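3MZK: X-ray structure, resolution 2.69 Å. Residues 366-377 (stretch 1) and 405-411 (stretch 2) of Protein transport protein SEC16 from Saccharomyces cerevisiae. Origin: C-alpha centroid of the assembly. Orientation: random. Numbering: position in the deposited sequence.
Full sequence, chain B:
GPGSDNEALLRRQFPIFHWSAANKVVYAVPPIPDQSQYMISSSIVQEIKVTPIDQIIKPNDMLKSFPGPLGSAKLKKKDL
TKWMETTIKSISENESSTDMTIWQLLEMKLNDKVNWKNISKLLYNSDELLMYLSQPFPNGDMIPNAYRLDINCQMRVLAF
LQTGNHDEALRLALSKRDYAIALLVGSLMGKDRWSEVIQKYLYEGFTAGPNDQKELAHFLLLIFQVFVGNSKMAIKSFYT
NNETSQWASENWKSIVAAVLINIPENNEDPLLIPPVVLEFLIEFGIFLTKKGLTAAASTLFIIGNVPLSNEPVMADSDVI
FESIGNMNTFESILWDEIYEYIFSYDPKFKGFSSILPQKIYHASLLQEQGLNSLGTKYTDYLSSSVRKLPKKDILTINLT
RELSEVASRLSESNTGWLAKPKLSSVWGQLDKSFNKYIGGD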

# COMPACT_ATOMS: atom_id res chain seq x y z
N LEU B 366 14.02 -33.94 -33.64
CA LEU B 366 12.99 -34.60 -34.42
C LEU B 366 13.56 -35.12 -35.74
O LEU B 366 13.21 -36.21 -36.18
CB LEU B 366 11.83 -33.64 -34.68
CG LEU B 366 11.01 -33.30 -33.44
CD1 LEU B 366 10.01 -32.17 -33.73
CD2 LEU B 366 10.30 -34.54 -32.93
N GLN B 367 14.43 -34.33 -36.35
CA GLN B 367 15.12 -34.73 -37.58
C GLN B 367 15.87 -36.04 -37.39
O GLN B 367 15.71 -36.96 -38.18
CB GLN B 367 16.10 -33.65 -38.02
CG GLN B 367 17.31 -34.19 -38.79
CD GLN B 367 17.15 -34.03 -40.28
OE1 GLN B 367 16.69 -32.99 -40.76
NE2 GLN B 367 17.54 -35.05 -41.03
N GLU B 368 16.69 -36.11 -36.34
CA GLU B 368 17.48 -37.30 -36.10
C GLU B 368 16.61 -38.54 -35.89
O GLU B 368 17.02 -39.65 -36.20
CB GLU B 368 18.42 -37.11 -34.91
CG GLU B 368 19.40 -35.97 -35.07
CD GLU B 368 20.63 -36.12 -34.17
OE1 GLU B 368 20.51 -35.93 -32.94
OE2 GLU B 368 21.72 -36.42 -34.70
N GLN B 369 15.40 -38.34 -35.37
CA GLN B 369 14.48 -39.45 -35.16
C GLN B 369 13.56 -39.66 -36.35
O GLN B 369 12.52 -40.31 -36.23
CB GLN B 369 13.66 -39.23 -33.89
CG GLN B 369 14.50 -39.16 -32.63
CD GLN B 369 13.67 -38.86 -31.40
OE1 GLN B 369 14.12 -38.17 -30.49
NE2 GLN B 369 12.45 -39.40 -31.35
N GLY B 370 13.95 -39.12 -37.49
CA GLY B 370 13.20 -39.31 -38.72
C GLY B 370 11.79 -38.76 -38.67
O GLY B 370 10.92 -39.20 -39.42
N LEU B 371 11.56 -37.80 -37.78
CA LEU B 371 10.24 -37.18 -37.67
C LEU B 371 10.20 -35.84 -38.41
O LEU B 371 9.95 -34.80 -37.81
CB LEU B 371 9.84 -37.00 -36.20
CG LEU B 371 9.64 -38.29 -35.40
CD1 LEU B 371 9.34 -38.00 -33.94
CD2 LEU B 371 8.54 -39.13 -36.01
N ASN B 372 10.45 -35.88 -39.71
CA ASN B 372 10.47 -34.67 -40.53
C ASN B 372 9.14 -33.92 -40.50
O ASN B 372 9.11 -32.69 -40.65
CB ASN B 372 10.85 -35.01 -41.98
CG ASN B 372 12.27 -35.53 -42.10
OD1 ASN B 372 12.83 -36.10 -41.15
ND2 ASN B 372 12.88 -35.34 -43.26
N SER B 373 8.04 -34.64 -40.31
CA SER B 373 6.71 -34.05 -40.29
C SER B 373 6.57 -32.99 -39.19
O SER B 373 6.38 -31.81 -39.47
CB SER B 373 5.65 -35.13 -40.11
OG SER B 373 5.84 -35.83 -38.89
N LEU B 374 6.65 -33.43 -37.93
CA LEU B 374 6.60 -32.52 -36.80
C LEU B 374 7.75 -31.52 -36.87
O LEU B 374 7.64 -30.40 -36.36
CB LEU B 374 6.68 -33.30 -35.49
CG LEU B 374 5.50 -34.19 -35.12
CD1 LEU B 374 5.85 -35.06 -33.93
CD2 LEU B 374 4.27 -33.34 -34.83
N GLY B 375 8.85 -31.94 -37.49
CA GLY B 375 10.02 -31.11 -37.62
C GLY B 375 9.74 -29.79 -38.31
O GLY B 375 10.11 -28.73 -37.80
N THR B 376 9.09 -29.85 -39.47
CA THR B 376 8.76 -28.63 -40.22
C THR B 376 7.69 -27.82 -39.50
O THR B 376 7.69 -26.59 -39.59
CB THR B 376 8.29 -28.94 -41.65
OG1 THR B 376 7.18 -29.84 -41.61
CG2 THR B 376 9.41 -29.58 -42.44
N LYS B 377 6.79 -28.49 -38.79
CA LYS B 377 5.80 -27.78 -37.97
C LYS B 377 6.50 -26.81 -37.04
O LYS B 377 6.00 -25.72 -36.78
CB LYS B 377 4.95 -28.76 -37.16
CG LYS B 377 3.78 -29.36 -37.93
CD LYS B 377 2.86 -30.14 -37.00
CE LYS B 377 1.62 -30.63 -37.73
NZ LYS B 377 0.66 -31.29 -36.80
N GLU B 405 19.76 -23.96 -41.04
CA GLU B 405 20.50 -25.21 -41.12
C GLU B 405 19.59 -26.39 -40.83
O GLU B 405 19.56 -27.36 -41.58
CB GLU B 405 21.68 -25.20 -40.14
CG GLU B 405 22.62 -26.38 -40.30
CD GLU B 405 23.30 -26.40 -41.66
OE1 GLU B 405 23.22 -25.38 -42.38
OE2 GLU B 405 23.91 -27.44 -42.01
N VAL B 406 18.84 -26.31 -39.73
CA VAL B 406 17.91 -27.37 -39.36
C VAL B 406 16.83 -27.52 -40.41
O VAL B 406 16.48 -28.63 -40.81
CB VAL B 406 17.27 -27.10 -38.00
CG1 VAL B 406 16.30 -28.21 -37.66
CG2 VAL B 406 18.34 -26.96 -36.93
N ALA B 407 16.29 -26.39 -40.87
CA ALA B 407 15.25 -26.41 -41.88
C ALA B 407 15.75 -27.11 -43.14
O ALA B 407 15.06 -27.95 -43.70
CB ALA B 407 14.78 -25.00 -42.20
N SER B 408 16.96 -26.76 -43.58
CA SER B 408 17.56 -27.40 -44.74
C SER B 408 17.62 -28.91 -44.56
O SER B 408 17.24 -29.67 -45.45
CB SER B 408 18.98 -26.86 -44.99
OG SER B 408 18.95 -25.48 -45.32
N ARG B 409 18.11 -29.35 -43.41
CA ARG B 409 18.27 -30.76 -43.11
C ARG B 409 16.96 -31.54 -43.20
O ARG B 409 16.97 -32.75 -43.43
CB ARG B 409 18.92 -30.95 -41.74
CG ARG B 409 20.44 -30.85 -41.75
CD ARG B 409 21.00 -30.54 -40.37
NE ARG B 409 20.46 -31.43 -39.36
CZ ARG B 409 20.53 -31.19 -38.05
NH1 ARG B 409 21.12 -30.09 -37.61
NH2 ARG B 409 20.00 -32.06 -37.19
N LEU B 410 15.85 -30.85 -43.02
CA LEU B 410 14.54 -31.48 -43.01
C LEU B 410 13.90 -31.51 -44.40
O LEU B 410 12.70 -31.31 -44.54
CB LEU B 410 13.62 -30.77 -42.03
CG LEU B 410 13.98 -30.86 -40.54
CD1 LEU B 410 13.48 -29.65 -39.78
CD2 LEU B 410 13.46 -32.14 -39.92
N SER B 411 14.71 -31.75 -45.43
CA SER B 411 14.20 -31.84 -46.79
C SER B 411 15.25 -32.36 -47.77
O SER B 411 16.44 -32.40 -47.45
CB SER B 411 13.67 -30.48 -47.25
OG SER B 411 14.68 -29.49 -47.17

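This is a small, mixed contact centred on Leu410, where a helix end packs against a helix-turn-helix corner and polar residues contribute much of the covered surface, with 364 Å² buried and no clear hydrogen bond between the stretches. Leu410 carries the largest share. It is the first residue to leave helical geometry after its helix, and although its CA-to-CB bond points sideways, chi1 m and chi2 t bring the end of the side chain nearer to stretch 1. There CD2 lies 4.0 Å from Asn372 CA and CD1 lies 4.0 Å from Gly375 O, so the leucine meets backbone on the second helix, and its CD2 lies 3.6 Å from Gln367 CB. Gly375 makes this possible: an ideal CB at that position would point toward stretch 2 and come within 2.8 Å of Leu410 CD2, a clash. One turn of helix separates Asn372 from Thr376, joined by the bond from Thr376 N to Asn372 O at 3.1 Å, and Thr376 CG2 approaches Leu410 O at 4.3 Å. The Gln367 CA-to-CB bond points toward stretch 2, and the residue is buried beside Arg409 and Leu410. The Arg409 guanidinium has Gln367 CG at its edge, while Glu368 CG stands 4.5 Å from Arg409 NH2. The corner itself turns through Gly370, whose positive phi favours glycine, and leaves that residue clear of the contact.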